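Local coordinates for protein transcriptional regulator, AraC family (Pseudomonas putida, PDB 3GRA) that probably regulates transcription by sequence-specific DNA binding, the part described being its DJ-1/PfpI-like domain rather than the helix-turn-helix region, at residues L12-F21 with V51-L59; P5-L13 with D37-L46. All coordinates share one frame; numbering follows the deposited sequence.

Contact 1 (L12-F21 with V51-L59). With EDO (1,2-ethanediol), chain C.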
loop_
_atom_site.group_PDB
_atom_site.type_symbol
_atom_site.label_atom_id
_atom_site.label_comp_id
_atom_site.label_asym_id
_atom_site.label_seq_id
_atom_site.Cartn_x
_atom_site.Cartn_y
_atom_site.Cartn_z
ATOM N N LEU A 12 -1.457 -4.119 -11.279
ATOM C CA LEU A 12 -1.064 -4.813 -10.053
ATOM C C LEU A 12 -0.907 -6.296 -10.326
ATOM O O LEU A 12 -1.877 -6.969 -10.667
ATOM C CB LEU A 12 -2.114 -4.607 -8.956
ATOM C CG LEU A 12 -2.574 -3.173 -8.636
ATOM C CD1 LEU A 12 -3.582 -3.234 -7.495
ATOM C CD2 LEU A 12 -1.375 -2.286 -8.232
ATOM N N LEU A 13 0.321 -6.786 -10.208
ATOM C CA LEU A 13 0.623 -8.191 -10.422
ATOM C C LEU A 13 0.488 -8.919 -9.087
ATOM O O LEU A 13 0.524 -8.295 -8.017
ATOM C CB LEU A 13 2.052 -8.353 -10.956
ATOM C CG LEU A 13 2.421 -7.627 -12.259
ATOM C CD1 LEU A 13 3.848 -7.981 -12.656
ATOM C CD2 LEU A 13 1.452 -8.025 -13.355
ATOM N N GLU A 14 0.330 -10.237 -9.141
ATOM C CA GLU A 14 0.175 -10.996 -7.913
ATOM C C GLU A 14 1.385 -10.775 -7.006
ATOM O O GLU A 14 2.525 -10.780 -7.470
ATOM C CB GLU A 14 0.004 -12.485 -8.211
ATOM C CG GLU A 14 -0.917 -13.187 -7.213
ATOM C CD GLU A 14 -0.673 -14.683 -7.130
ATOM O OE1 GLU A 14 0.486 -15.071 -6.881
ATOM O OE2 GLU A 14 -1.633 -15.471 -7.301
ATOM N N HIS A 15 1.116 -10.557 -5.721
ATOM C CA HIS A 15 2.150 -10.338 -4.704
ATOM C C HIS A 15 2.899 -9.015 -4.881
ATOM O O HIS A 15 4.062 -8.892 -4.500
ATOM C CB HIS A 15 3.144 -11.511 -4.693
ATOM C CG HIS A 15 2.488 -12.856 -4.611
ATOM N ND1 HIS A 15 1.430 -13.114 -3.770
ATOM C CD2 HIS A 15 2.744 -14.016 -5.260
ATOM C CE1 HIS A 15 1.058 -14.375 -3.903
ATOM N NE2 HIS A 15 1.841 -14.945 -4.801
ATOM N N PHE A 16 2.216 -8.030 -5.453
ATOM C CA PHE A 16 2.801 -6.713 -5.685
ATOM C C PHE A 16 3.132 -6.030 -4.356
ATOM O O PHE A 16 2.406 -6.177 -3.367
ATOM C CB PHE A 16 1.814 -5.843 -6.469
ATOM C CG PHE A 16 0.595 -5.421 -5.670
ATOM C CD1 PHE A 16 0.599 -4.228 -4.948
ATOM C CD2 PHE A 16 -0.560 -6.202 -5.664
ATOM C CE1 PHE A 16 -0.529 -3.814 -4.240
ATOM C CE2 PHE A 16 -1.697 -5.802 -4.961
ATOM C CZ PHE A 16 -1.687 -4.602 -4.244
ATOM N N SER A 17 4.240 -5.300 -4.335
ATOM C CA SER A 17 4.633 -4.567 -3.138
ATOM C C SER A 17 3.510 -3.573 -2.804
ATOM O O SER A 17 3.266 -2.622 -3.548
ATOM C CB SER A 17 5.934 -3.824 -3.411
ATOM O OG SER A 17 6.190 -2.901 -2.377
HETATM N N MSE A 18 2.808 -3.788 -1.701
HETATM C CA MSE A 18 1.705 -2.884 -1.363
HETATM C C MSE A 18 2.175 -1.491 -0.964
HETATM O O MSE A 18 1.518 -0.489 -1.266
HETATM C CB MSE A 18 0.850 -3.463 -0.224
HETATM C CG MSE A 18 -0.258 -2.523 0.235
HETATM SE SE MSE A 18 -1.652 -2.422 -0.896
HETATM C CE MSE A 18 -2.678 -3.652 -0.100
ATOM N N ALA A 19 3.311 -1.449 -0.276
ATOM C CA ALA A 19 3.907 -0.207 0.192
ATOM C C ALA A 19 4.391 0.644 -0.987
ATOM O O ALA A 19 4.346 1.875 -0.933
ATOM C CB ALA A 19 5.074 -0.515 1.132
ATOM N N SER A 20 4.866 -0.017 -2.041
ATOM C CA SER A 20 5.325 0.710 -3.210
ATOM C C SER A 20 4.111 1.357 -3.861
ATOM O O SER A 20 4.103 2.549 -4.181
ATOM C CB SER A 20 6.004 -0.237 -4.211
ATOM O OG SER A 20 7.266 -0.645 -3.739
ATOM N N PHE A 21 3.071 0.558 -4.036
ATOM C CA PHE A 21 1.860 1.047 -4.669
ATOM C C PHE A 21 1.125 2.141 -3.887
ATOM O O PHE A 21 0.742 3.159 -4.458
ATOM C CB PHE A 21 0.904 -0.110 -4.936
ATOM C CG PHE A 21 -0.382 0.314 -5.577
ATOM C CD1 PHE A 21 -0.378 0.970 -6.806
ATOM C CD2 PHE A 21 -1.594 0.075 -4.951
ATOM C CE1 PHE A 21 -1.562 1.377 -7.390
ATOM C CE2 PHE A 21 -2.790 0.480 -5.530
ATOM C CZ PHE A 21 -2.778 1.131 -6.746
ATOM N N VAL A 51 -6.724 -8.385 -6.814
ATOM C CA VAL A 51 -5.316 -8.736 -6.867
ATOM C C VAL A 51 -4.769 -8.864 -5.453
ATOM O O VAL A 51 -5.040 -8.033 -4.591
ATOM C CB VAL A 51 -4.503 -7.665 -7.612
ATOM C CG1 VAL A 51 -3.068 -8.130 -7.772
ATOM C CG2 VAL A 51 -5.133 -7.386 -8.971
ATOM N N LEU A 52 -4.009 -9.922 -5.219
ATOM C CA LEU A 52 -3.423 -10.162 -3.917
ATOM C C LEU A 52 -2.094 -9.429 -3.810
ATOM O O LEU A 52 -1.273 -9.479 -4.729
ATOM C CB LEU A 52 -3.189 -11.659 -3.722
ATOM C CG LEU A 52 -2.550 -12.017 -2.378
ATOM C CD1 LEU A 52 -3.547 -11.762 -1.245
ATOM C CD2 LEU A 52 -2.114 -13.480 -2.405
ATOM N N SER A 53 -1.885 -8.758 -2.685
ATOM C CA SER A 53 -0.648 -8.022 -2.438
ATOM C C SER A 53 0.266 -8.854 -1.531
ATOM O O SER A 53 -0.140 -9.904 -1.016
ATOM C CB SER A 53 -0.944 -6.704 -1.744
ATOM O OG SER A 53 -1.369 -6.958 -0.425
ATOM N N ASP A 54 1.479 -8.350 -1.323
ATOM C CA ASP A 54 2.481 -9.020 -0.521
ATOM C C ASP A 54 2.135 -9.008 0.956
ATOM O O ASP A 54 2.842 -9.584 1.775
ATOM C CB ASP A 54 3.853 -8.376 -0.761
ATOM C CG ASP A 54 3.926 -6.923 -0.281
ATOM O OD1 ASP A 54 2.899 -6.209 -0.309
ATOM O OD2 ASP A 54 5.029 -6.490 0.098
ATOM N N LEU A 55 1.043 -8.344 1.282
ATOM C CA LEU A 55 0.580 -8.249 2.653
ATOM C C LEU A 55 -0.595 -9.202 2.918
ATOM O O LEU A 55 -1.174 -9.182 3.989
ATOM C CB LEU A 55 0.142 -6.811 2.952
ATOM C CG LEU A 55 1.164 -5.666 2.986
ATOM C CD1 LEU A 55 0.444 -4.358 3.364
ATOM C CD2 LEU A 55 2.258 -5.963 3.999
ATOM N N GLY A 56 -0.954 -10.025 1.934
ATOM C CA GLY A 56 -2.064 -10.943 2.114
ATOM C C GLY A 56 -3.416 -10.320 1.809
ATOM O O GLY A 56 -4.429 -11.020 1.737
ATOM N N LEU A 57 -3.435 -9.002 1.633
ATOM C CA LEU A 57 -4.661 -8.284 1.327
ATOM C C LEU A 57 -4.931 -8.214 -0.172
ATOM O O LEU A 57 -4.007 -8.150 -0.980
ATOM C CB LEU A 57 -4.588 -6.855 1.866
ATOM C CG LEU A 57 -4.831 -6.535 3.344
ATOM C CD1 LEU A 57 -4.538 -7.720 4.254
ATOM C CD2 LEU A 57 -3.957 -5.348 3.695
ATOM N N GLU A 58 -6.210 -8.215 -0.527
ATOM C CA GLU A 58 -6.620 -8.114 -1.910
ATOM C C GLU A 58 -7.201 -6.723 -2.153
ATOM O O GLU A 58 -7.923 -6.193 -1.311
ATOM C CB GLU A 58 -7.684 -9.163 -2.226
ATOM C CG GLU A 58 -7.229 -10.602 -2.072
ATOM C CD GLU A 58 -8.268 -11.583 -2.582
ATOM O OE1 GLU A 58 -9.419 -11.534 -2.110
ATOM O OE2 GLU A 58 -7.933 -12.404 -3.460
ATOM N N LEU A 59 -6.873 -6.127 -3.297
ATOM C CA LEU A 59 -7.403 -4.813 -3.666
ATOM C C LEU A 59 -8.343 -4.984 -4.844
ATOM O O LEU A 59 -8.094 -5.810 -5.726
ATOM C CB LEU A 59 -6.292 -3.865 -4.114
ATOM C CG LEU A 59 -5.449 -3.143 -3.084
ATOM C CD1 LEU A 59 -4.602 -4.144 -2.353
ATOM C CD2 LEU A 59 -4.590 -2.110 -3.778
HETATM C C1 EDO C . -2.000 -9.838 -12.452
HETATM O O1 EDO C . -2.570 -8.551 -12.663
HETATM C C2 EDO C . -2.894 -10.675 -11.498
HETATM O O2 EDO C . -4.066 -9.922 -11.097
HETATM O O HOH W 1 0.860 -12.355 -1.436
HETATM O O HOH W 2 4.320 -3.881 1.234
#
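D54 OD1 takes the backbone N-H of M18, modelled as selenomethionine, which is the first of helix 18-34. M18 N to D54 OD1 is 2.8 Å. The donor stands 44° above the carboxylate plane. A chi1 of 65°, setting CG between the backbone N and the carbonyl carbon, carries the carboxylate to the helix start, where a water links OD2 to A19 N. With an alanine here, the N-H of M18 would probably lose its acceptor and the helix start the negative charge beside it. Two backbone bonds tie the two segments together as well, H15 N to L52 O at 2.8 Å and D54 N to F16 O at 3.1 Å. Among aromatic contacts, S53 CB forms a CH-pi contact over one face of the F16 ring, 3.6 Å from its centroid and 26° off the normal; L12 CB lies over the opposite face, and L59 CD1 meets the edge at CZ (3.5 Å). Apolar contacts include V51 CG1, 3.8 Å from both L12 CB and F16 CD2, M18 CG to L55 CD1 at 3.7 Å and F21 CE2 to L59 CD2 at 3.6 Å. S53 OG accepts from L55 N in an ST turn and donates to L57 O, bracing the type I turn S53-G56 of a beta hairpin packed against the strand-to-helix loop of a beta-alpha-beta unit.

Contact 2 (P5-L13 with D37-L46). With EDO (1,2-ethanediol), chain C.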
loop_
_atom_site.group_PDB
_atom_site.type_symbol
_atom_site.label_atom_id
_atom_site.label_comp_id
_atom_site.label_asym_id
_atom_site.label_seq_id
_atom_site.Cartn_x
_atom_site.Cartn_y
_atom_site.Cartn_z
ATOM N N PRO A 5 -5.524 16.868 -17.013
ATOM C CA PRO A 5 -5.432 15.749 -16.045
ATOM C C PRO A 5 -4.479 14.659 -16.529
ATOM O O PRO A 5 -4.740 14.000 -17.527
ATOM C CB PRO A 5 -6.845 15.201 -15.875
ATOM C CG PRO A 5 -7.448 15.534 -17.241
ATOM C CD PRO A 5 -6.886 16.933 -17.570
ATOM N N TYR A 6 -3.363 14.483 -15.834
ATOM C CA TYR A 6 -2.400 13.454 -16.226
ATOM C C TYR A 6 -2.997 12.099 -15.802
ATOM O O TYR A 6 -3.306 11.891 -14.629
ATOM C CB TYR A 6 -1.057 13.710 -15.528
ATOM C CG TYR A 6 0.088 12.895 -16.086
ATOM C CD1 TYR A 6 0.675 13.218 -17.309
ATOM C CD2 TYR A 6 0.562 11.778 -15.405
ATOM C CE1 TYR A 6 1.711 12.437 -17.839
ATOM C CE2 TYR A 6 1.583 10.994 -15.916
ATOM C CZ TYR A 6 2.158 11.322 -17.130
ATOM O OH TYR A 6 3.177 10.528 -17.603
ATOM N N ARG A 7 -3.186 11.201 -16.762
ATOM C CA ARG A 7 -3.768 9.882 -16.489
ATOM C C ARG A 7 -2.740 8.779 -16.303
ATOM O O ARG A 7 -1.976 8.479 -17.212
ATOM C CB ARG A 7 -4.715 9.456 -17.622
ATOM C CG ARG A 7 -6.151 9.957 -17.496
ATOM C CD ARG A 7 -7.113 8.969 -18.157
ATOM N NE ARG A 7 -6.967 7.624 -17.589
ATOM C CZ ARG A 7 -7.440 7.252 -16.400
ATOM N NH1 ARG A 7 -8.103 8.119 -15.646
ATOM N NH2 ARG A 7 -7.233 6.022 -15.952
ATOM N N VAL A 8 -2.734 8.166 -15.126
ATOM C CA VAL A 8 -1.803 7.077 -14.857
ATOM C C VAL A 8 -2.478 5.846 -14.249
ATOM O O VAL A 8 -3.148 5.928 -13.227
ATOM C CB VAL A 8 -0.664 7.539 -13.928
ATOM C CG1 VAL A 8 -1.251 8.153 -12.674
ATOM C CG2 VAL A 8 0.249 6.353 -13.568
ATOM N N ASP A 9 -2.291 4.701 -14.897
ATOM C CA ASP A 9 -2.855 3.437 -14.426
ATOM C C ASP A 9 -1.752 2.503 -13.918
ATOM O O ASP A 9 -0.632 2.503 -14.426
ATOM C CB ASP A 9 -3.640 2.743 -15.535
ATOM C CG ASP A 9 -5.070 3.246 -15.650
ATOM O OD1 ASP A 9 -5.473 4.115 -14.840
ATOM O OD2 ASP A 9 -5.790 2.759 -16.551
ATOM N N PHE A 10 -2.098 1.690 -12.926
ATOM C CA PHE A 10 -1.156 0.774 -12.314
ATOM C C PHE A 10 -1.571 -0.677 -12.482
ATOM O O PHE A 10 -2.620 -1.087 -11.988
ATOM C CB PHE A 10 -1.048 1.073 -10.815
ATOM C CG PHE A 10 -0.567 2.463 -10.496
ATOM C CD1 PHE A 10 0.779 2.712 -10.270
ATOM C CD2 PHE A 10 -1.476 3.520 -10.383
ATOM C CE1 PHE A 10 1.224 3.995 -9.932
ATOM C CE2 PHE A 10 -1.047 4.806 -10.047
ATOM C CZ PHE A 10 0.305 5.043 -9.820
ATOM N N ILE A 11 -0.752 -1.464 -13.171
ATOM C CA ILE A 11 -1.061 -2.877 -13.331
ATOM C C ILE A 11 -0.542 -3.596 -12.089
ATOM O O ILE A 11 0.669 -3.660 -11.859
ATOM C CB ILE A 11 -0.395 -3.477 -14.592
ATOM C CG1 ILE A 11 -0.948 -2.799 -15.849
ATOM C CG2 ILE A 11 -0.701 -4.973 -14.675
ATOM C CD1 ILE A 11 -0.240 -3.192 -17.103
ATOM N N LEU A 12 -1.457 -4.119 -11.279
ATOM C CA LEU A 12 -1.064 -4.813 -10.053
ATOM C C LEU A 12 -0.907 -6.296 -10.326
ATOM O O LEU A 12 -1.877 -6.969 -10.667
ATOM C CB LEU A 12 -2.114 -4.607 -8.956
ATOM C CG LEU A 12 -2.574 -3.173 -8.636
ATOM C CD1 LEU A 12 -3.582 -3.234 -7.495
ATOM C CD2 LEU A 12 -1.375 -2.286 -8.232
ATOM N N LEU A 13 0.321 -6.786 -10.208
ATOM C CA LEU A 13 0.623 -8.191 -10.422
ATOM C C LEU A 13 0.488 -8.919 -9.087
ATOM O O LEU A 13 0.524 -8.295 -8.017
ATOM C CB LEU A 13 2.052 -8.353 -10.956
ATOM C CG LEU A 13 2.421 -7.627 -12.259
ATOM C CD1 LEU A 13 3.848 -7.981 -12.656
ATOM C CD2 LEU A 13 1.452 -8.025 -13.355
ATOM N N ASP A 37 -7.806 17.877 -9.805
ATOM C CA ASP A 37 -7.674 17.077 -11.019
ATOM C C ASP A 37 -6.321 17.146 -11.724
ATOM O O ASP A 37 -6.244 17.321 -12.942
ATOM C CB ASP A 37 -8.797 17.409 -12.013
ATOM C CG ASP A 37 -8.809 18.862 -12.418
ATOM O OD1 ASP A 37 -7.761 19.359 -12.885
ATOM O OD2 ASP A 37 -9.872 19.504 -12.269
ATOM N N SER A 38 -5.251 17.002 -10.954
ATOM C CA SER A 38 -3.920 17.009 -11.541
ATOM C C SER A 38 -3.678 15.611 -12.110
ATOM O O SER A 38 -3.037 15.453 -13.141
ATOM C CB SER A 38 -2.868 17.328 -10.480
ATOM O OG SER A 38 -3.102 18.597 -9.899
ATOM N N PHE A 39 -4.232 14.606 -11.436
ATOM C CA PHE A 39 -4.070 13.207 -11.845
ATOM C C PHE A 39 -5.351 12.368 -11.762
ATOM O O PHE A 39 -6.176 12.558 -10.871
ATOM C CB PHE A 39 -3.035 12.509 -10.953
ATOM C CG PHE A 39 -1.667 13.117 -10.994
ATOM C CD1 PHE A 39 -0.823 12.889 -12.067
ATOM C CD2 PHE A 39 -1.207 13.892 -9.937
ATOM C CE1 PHE A 39 0.455 13.417 -12.089
ATOM C CE2 PHE A 39 0.073 14.425 -9.952
ATOM C CZ PHE A 39 0.907 14.186 -11.029
ATOM N N GLN A 40 -5.472 11.419 -12.686
ATOM C CA GLN A 40 -6.574 10.456 -12.719
ATOM C C GLN A 40 -5.859 9.101 -12.780
ATOM O O GLN A 40 -5.009 8.878 -13.645
ATOM C CB GLN A 40 -7.441 10.618 -13.971
ATOM C CG GLN A 40 -8.005 12.001 -14.176
ATOM C CD GLN A 40 -8.922 12.071 -15.382
ATOM O OE1 GLN A 40 -10.091 11.687 -15.309
ATOM N NE2 GLN A 40 -8.392 12.552 -16.506
ATOM N N PHE A 41 -6.205 8.195 -11.874
ATOM C CA PHE A 41 -5.550 6.890 -11.827
ATOM C C PHE A 41 -6.510 5.729 -11.543
ATOM O O PHE A 41 -7.591 5.928 -10.987
ATOM C CB PHE A 41 -4.439 6.948 -10.775
ATOM C CG PHE A 41 -4.726 7.914 -9.664
ATOM C CD1 PHE A 41 -5.521 7.547 -8.592
ATOM C CD2 PHE A 41 -4.269 9.230 -9.739
ATOM C CE1 PHE A 41 -5.866 8.476 -7.598
ATOM C CE2 PHE A 41 -4.607 10.167 -8.757
ATOM C CZ PHE A 41 -5.408 9.787 -7.688
ATOM N N THR A 42 -6.100 4.521 -11.930
ATOM C CA THR A 42 -6.919 3.328 -11.741
ATOM C C THR A 42 -6.103 2.051 -11.529
ATOM O O THR A 42 -5.156 1.773 -12.263
ATOM C CB THR A 42 -7.810 3.058 -12.963
ATOM O OG1 THR A 42 -8.397 4.281 -13.411
ATOM C CG2 THR A 42 -8.918 2.087 -12.601
ATOM N N PRO A 43 -6.449 1.270 -10.500
ATOM C CA PRO A 43 -5.701 0.034 -10.284
ATOM C C PRO A 43 -6.229 -0.950 -11.341
ATOM O O PRO A 43 -7.443 -1.036 -11.564
ATOM C CB PRO A 43 -6.080 -0.357 -8.856
ATOM C CG PRO A 43 -7.479 0.195 -8.702
ATOM C CD PRO A 43 -7.424 1.520 -9.424
ATOM N N LEU A 44 -5.316 -1.649 -12.009
ATOM C CA LEU A 44 -5.685 -2.594 -13.052
ATOM C C LEU A 44 -5.174 -4.020 -12.797
ATOM O O LEU A 44 -4.115 -4.221 -12.210
ATOM C CB LEU A 44 -5.154 -2.115 -14.414
ATOM C CG LEU A 44 -5.581 -0.772 -15.032
ATOM C CD1 LEU A 44 -4.858 -0.633 -16.377
ATOM C CD2 LEU A 44 -7.088 -0.696 -15.237
ATOM N N SER A 45 -5.948 -5.002 -13.248
ATOM C CA SER A 45 -5.600 -6.414 -13.104
ATOM C C SER A 45 -5.636 -7.076 -14.465
ATOM O O SER A 45 -6.533 -6.813 -15.264
ATOM C CB SER A 45 -6.595 -7.133 -12.197
ATOM O OG SER A 45 -6.485 -8.545 -12.363
ATOM N N LEU A 46 -4.659 -7.934 -14.726
ATOM C CA LEU A 46 -4.595 -8.643 -15.991
ATOM C C LEU A 46 -5.713 -9.673 -16.066
ATOM O O LEU A 46 -6.335 -9.843 -17.112
ATOM C CB LEU A 46 -3.228 -9.309 -16.149
ATOM C CG LEU A 46 -2.079 -8.294 -16.221
ATOM C CD1 LEU A 46 -0.766 -8.993 -16.469
ATOM C CD2 LEU A 46 -2.363 -7.292 -17.343
HETATM C C1 EDO C . -2.000 -9.838 -12.452
HETATM O O1 EDO C . -2.570 -8.551 -12.663
HETATM C C2 EDO C . -2.894 -10.675 -11.498
HETATM O O2 EDO C . -4.066 -9.922 -11.097
#
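R7 reaches across to Q40 and T42 on the sheet face they share with D9, I11 and L44. Its chain bends at chi3 (56°), folding the guanidinium back over the neighbouring strand, its plane 82° from the Q40 amide and one face over Q40 O. T42 OG1 lies at the guanidinium edge, close to its plane, and accepts from R7 NH2 at 3.3 Å. The same nitrogen makes a salt bridge to D9 OD1 at 2.8 Å, so one NH2 serves both an anion and a hydroxyl; this charge pairing would be expected to stabilise the buried carboxylate. D9 and T42 run side by side, pointing the same way, while D9 OD2 meets L44 CD1 at 3.5 Å. P5 and Q40 also lie alongside each other at the strand start.

Strands 6-12 and 39-45 run parallel, 28° apart with axes 4.6 Å apart at closest; strand 6-12, helix 18-34 and strand 39-45 follow one another as a beta-alpha-beta unit of the DJ-1/PfpI fold. Six backbone bonds join the strands, from Y6 N to S38 O through to L12 N to L44 O; the latter is nearly straight on the carbonyl.

The face of Y6, V8 and F10 also carries F39, F41 and P43, and aromatic rings meet there. Y6 crosses F39 obliquely, presenting CD2 to the edge of the F39 ring, with Y6 CB 3.6 Å from F39 CD1. F10 and F41 lie side by side, and F41 CB meets the F10 edge at CE2 (4.1 Å). L28 of helix 18-34 packs on V8, and M25, V29 and N32 on F41. Toward the strand ends, I11 CG2 touches L46 CD2 at 3.9 Å, and an ethanediol bridges L12 O to L46 N.

Contact 1 and contact 2 share L12 and L13, where strand 6-12 passes into the loop to helix 18-34; their centres lie about 15 Å apart. Contact 2 is partly buried and joins two strands of the main sheet through six backbone bonds, looser around V8-T42, with an R7-D9 ion pair beside apolar I11 and L44 on one face, aromatic groups on the other. Contact 1 is more buried yet farther from the chain centre, has eight residues within reach of the second subunit against one (P43) in contact 2, and relies on few backbone bonds, a helix-start carboxylate and apolar packing. The two meet where F21 CE1 approaches F10 CG at 3.4 Å, the rings edge-to-face.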